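Local coordinates for sensor protein DivL (Caulobacter crescentus, PDB 4Q20) that is a membrane-bound histidine-kinase-like sensor required for cell division and growth, phosphorylating the cell-cycle regulator CtrA, at residues G134-L148 with T171-R183. Residues are numbered along the deposited sequence; the frame is centred on the assembly and turned at random.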
# COMPACT_ATOMS: atom_id res chain seq x y z
N GLY A 134 -11.68 13.52 14.93
CA GLY A 134 -10.72 13.70 16.01
C GLY A 134 -11.11 14.77 17.02
O GLY A 134 -10.31 15.09 17.90
N GLY A 135 -12.33 15.32 16.89
CA GLY A 135 -12.88 16.35 17.76
C GLY A 135 -12.07 17.63 17.80
O GLY A 135 -11.97 18.27 18.85
N VAL A 136 -11.49 18.01 16.65
CA VAL A 136 -10.63 19.19 16.48
C VAL A 136 -11.35 20.25 15.61
O VAL A 136 -12.18 19.89 14.76
CB VAL A 136 -9.23 18.78 15.89
CG1 VAL A 136 -8.32 19.99 15.66
CG2 VAL A 136 -8.53 17.75 16.77
N THR A 137 -11.05 21.53 15.85
CA THR A 137 -11.58 22.69 15.13
C THR A 137 -10.55 23.17 14.12
O THR A 137 -9.43 23.51 14.51
CB THR A 137 -11.95 23.83 16.14
OG1 THR A 137 -12.78 23.32 17.18
CG2 THR A 137 -12.64 25.02 15.46
N LEU A 138 -10.93 23.20 12.83
CA LEU A 138 -10.10 23.73 11.75
C LEU A 138 -10.46 25.17 11.48
O LEU A 138 -11.59 25.45 11.09
CB LEU A 138 -10.27 22.92 10.46
CG LEU A 138 -9.36 21.73 10.23
CD1 LEU A 138 -9.83 20.95 9.02
CD2 LEU A 138 -7.91 22.16 10.02
N ALA A 139 -9.51 26.07 11.67
CA ALA A 139 -9.72 27.49 11.43
C ALA A 139 -8.86 28.02 10.28
O ALA A 139 -7.77 27.49 10.04
CB ALA A 139 -9.42 28.28 12.71
N VAL A 140 -9.36 29.08 9.60
CA VAL A 140 -8.70 29.81 8.51
C VAL A 140 -8.63 31.30 8.89
O VAL A 140 -9.67 31.92 9.13
CB VAL A 140 -9.37 29.61 7.13
CG1 VAL A 140 -8.77 30.54 6.07
CG2 VAL A 140 -9.26 28.16 6.68
N GLU A 141 -7.41 31.86 8.94
CA GLU A 141 -7.20 33.27 9.27
C GLU A 141 -6.33 33.91 8.18
O GLU A 141 -5.13 34.08 8.34
CB GLU A 141 -6.58 33.42 10.67
CG GLU A 141 -7.60 33.29 11.80
CD GLU A 141 -7.07 32.84 13.16
OE1 GLU A 141 -5.95 33.25 13.54
OE2 GLU A 141 -7.81 32.11 13.85
N CYS A 142 -6.97 34.23 7.05
CA CYS A 142 -6.33 34.86 5.89
C CYS A 142 -7.09 36.13 5.50
O CYS A 142 -8.32 36.09 5.34
CB CYS A 142 -6.26 33.88 4.72
SG CYS A 142 -5.73 34.61 3.16
N GLU A 143 -6.35 37.24 5.32
CA GLU A 143 -6.95 38.52 4.93
C GLU A 143 -7.14 38.60 3.41
O GLU A 143 -6.57 37.79 2.66
CB GLU A 143 -6.11 39.70 5.44
CG GLU A 143 -6.11 39.89 6.95
CD GLU A 143 -7.41 40.31 7.62
OE1 GLU A 143 -8.32 40.82 6.93
OE2 GLU A 143 -7.50 40.16 8.86
N GLU A 144 -7.94 39.58 2.95
CA GLU A 144 -8.22 39.83 1.53
C GLU A 144 -6.99 40.45 0.83
O GLU A 144 -6.84 40.32 -0.39
CB GLU A 144 -9.47 40.72 1.36
CG GLU A 144 -9.39 42.11 2.00
CD GLU A 144 -10.03 42.29 3.36
OE1 GLU A 144 -9.93 41.38 4.21
OE2 GLU A 144 -10.61 43.38 3.60
N ASP A 145 -6.10 41.10 1.63
CA ASP A 145 -4.88 41.80 1.21
C ASP A 145 -3.70 40.84 0.88
O ASP A 145 -2.69 41.30 0.35
CB ASP A 145 -4.46 42.83 2.28
CG ASP A 145 -4.30 42.28 3.69
OD1 ASP A 145 -3.38 41.45 3.91
OD2 ASP A 145 -5.05 42.72 4.59
N VAL A 146 -3.84 39.53 1.19
CA VAL A 146 -2.81 38.52 0.89
C VAL A 146 -2.78 38.32 -0.65
O VAL A 146 -1.69 38.22 -1.24
CB VAL A 146 -3.03 37.20 1.67
CG1 VAL A 146 -1.87 36.23 1.44
CG2 VAL A 146 -3.21 37.46 3.16
N GLY A 147 -3.97 38.31 -1.25
CA GLY A 147 -4.19 38.24 -2.69
C GLY A 147 -3.75 36.97 -3.39
O GLY A 147 -4.08 35.87 -2.95
N LEU A 148 -3.00 37.16 -4.51
CA LEU A 148 -2.53 36.10 -5.41
C LEU A 148 -1.00 35.91 -5.42
O LEU A 148 -0.24 36.89 -5.53
CB LEU A 148 -2.99 36.37 -6.86
CG LEU A 148 -4.50 36.38 -7.14
CD1 LEU A 148 -4.89 37.63 -7.85
CD2 LEU A 148 -4.91 35.17 -7.95
N THR A 171 -2.83 17.02 17.47
CA THR A 171 -3.83 17.76 18.26
C THR A 171 -4.83 16.81 18.98
O THR A 171 -5.42 15.93 18.34
CB THR A 171 -4.56 18.78 17.37
OG1 THR A 171 -3.59 19.55 16.65
CG2 THR A 171 -5.43 19.73 18.16
N PRO A 172 -5.04 16.99 20.31
CA PRO A 172 -6.00 16.14 21.02
C PRO A 172 -7.45 16.63 20.83
O PRO A 172 -7.64 17.75 20.33
CB PRO A 172 -5.55 16.24 22.48
CG PRO A 172 -4.91 17.57 22.59
CD PRO A 172 -4.43 17.98 21.23
N PRO A 173 -8.50 15.85 21.20
CA PRO A 173 -9.87 16.34 21.01
C PRO A 173 -10.16 17.57 21.88
O PRO A 173 -9.78 17.62 23.06
CB PRO A 173 -10.75 15.14 21.39
CG PRO A 173 -9.89 14.30 22.25
CD PRO A 173 -8.49 14.49 21.78
N GLY A 174 -10.78 18.57 21.27
CA GLY A 174 -11.07 19.85 21.89
C GLY A 174 -10.08 20.91 21.43
O GLY A 174 -10.32 22.10 21.62
N GLY A 175 -8.99 20.46 20.81
CA GLY A 175 -7.94 21.32 20.29
C GLY A 175 -8.30 22.07 19.02
O GLY A 175 -9.41 21.93 18.50
N ARG A 176 -7.35 22.88 18.53
CA ARG A 176 -7.51 23.70 17.33
C ARG A 176 -6.29 23.61 16.41
O ARG A 176 -5.14 23.60 16.88
CB ARG A 176 -7.76 25.17 17.72
CG ARG A 176 -8.02 26.12 16.55
CD ARG A 176 -8.10 27.56 17.03
NE ARG A 176 -9.24 28.27 16.46
CZ ARG A 176 -10.47 28.27 16.96
NH1 ARG A 176 -10.75 27.56 18.05
NH2 ARG A 176 -11.44 28.94 16.36
N VAL A 177 -6.56 23.60 15.10
CA VAL A 177 -5.58 23.61 14.00
C VAL A 177 -5.92 24.84 13.15
O VAL A 177 -7.05 24.97 12.66
CB VAL A 177 -5.54 22.28 13.19
CG1 VAL A 177 -4.67 22.42 11.95
CG2 VAL A 177 -5.07 21.12 14.06
N THR A 178 -4.97 25.77 13.01
CA THR A 178 -5.20 27.00 12.27
C THR A 178 -4.35 27.07 11.01
O THR A 178 -3.15 26.81 11.06
CB THR A 178 -4.92 28.24 13.17
OG1 THR A 178 -5.32 27.96 14.53
CG2 THR A 178 -5.59 29.52 12.65
N LEU A 179 -4.99 27.47 9.90
CA LEU A 179 -4.40 27.70 8.58
C LEU A 179 -4.37 29.19 8.33
O LEU A 179 -5.44 29.78 8.16
CB LEU A 179 -5.24 27.03 7.48
CG LEU A 179 -5.15 25.53 7.29
CD1 LEU A 179 -6.28 24.83 8.03
CD2 LEU A 179 -5.30 25.20 5.84
N SER A 180 -3.20 29.80 8.33
CA SER A 180 -3.11 31.25 8.09
C SER A 180 -2.12 31.59 6.97
O SER A 180 -1.28 30.76 6.59
CB SER A 180 -2.72 31.99 9.38
OG SER A 180 -1.54 31.45 9.97
N ALA A 181 -2.23 32.81 6.43
CA ALA A 181 -1.36 33.34 5.40
C ALA A 181 -1.07 34.80 5.67
O ALA A 181 -1.90 35.50 6.24
CB ALA A 181 -1.99 33.17 4.04
N ARG A 182 0.12 35.27 5.27
CA ARG A 182 0.53 36.65 5.48
C ARG A 182 1.52 37.09 4.41
O ARG A 182 2.48 36.37 4.14
CB ARG A 182 1.14 36.81 6.90
CG ARG A 182 1.73 38.18 7.25
CD ARG A 182 1.97 38.33 8.75
NE ARG A 182 2.98 37.39 9.26
CZ ARG A 182 3.41 37.35 10.52
NH1 ARG A 182 2.93 38.21 11.41
NH2 ARG A 182 4.33 36.47 10.89
N ARG A 183 1.29 38.27 3.82
CA ARG A 183 2.18 38.90 2.86
C ARG A 183 2.99 39.96 3.60
O ARG A 183 2.45 41.01 3.94
CB ARG A 183 1.39 39.52 1.68
CG ARG A 183 2.30 40.09 0.60
CD ARG A 183 1.54 40.66 -0.60
NE ARG A 183 0.97 39.61 -1.45
CZ ARG A 183 1.63 38.95 -2.39
NH1 ARG A 183 2.91 39.20 -2.62
NH2 ARG A 183 1.02 38.01 -3.10
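T137 through E141 pair in parallel with R176 through S180, the short strand axes diverging by only 18°. The ladder alternates as a parallel register requires: G175 O receives T137 N, T137 O receives V177 N (2.9 Å), V177 O receives A139 N, A139 O receives L179 N (2.8 Å) and L179 O receives E141 N. CA-H...O contacts, such as V140 CA to L179 O, reach the same carbonyl oxygens. Before the strands begin, G174 N donates to G135 O at 2.7 Å, joining the type II turn P172–G175 to the Schellman end of helix 116-133.

Apolar packing occupies the face bearing L138, V140, V177 and L179. L138 reaches across with CD2, which lies 3.8 Å from V177 CG1 and 3.7 Å from L179 CD1; the L138 and V177 side chains run alongside each other, whereas L138 and L179 meet at a slant. V136 sets CG1 anti to its backbone nitrogen (chi1 179°), against both T171 CG2 and V177 CG2. Helices 116-133 and 153-170 cover this side, with A127 and V164 against L138. Further along, V146 CG1 and C142 SG both touch A181 CB.

On the reverse face, T137 CG2 sits over the R176 guanidinium, offset toward its rim, and the E141 carboxylate lies against T178 CG2, with OE2 at 3.6 Å.

At the far end R183 presents NE (3.0 Å) and NH2 (3.3 Å) together to V146 O, which accepts from both and lies close to the guanidinium plane. A bend at chi3 (-73°) turns the group there, while NH1 forms a salt bridge with E255.

The edge strand 137-141 and its parallel neighbour 176-183, connected through strand 148-151 of a separate small sheet and helix 153-170, form a beta-alpha-beta crossover of the mixed alpha/beta sandwich characteristic of GHKL ATPase domains.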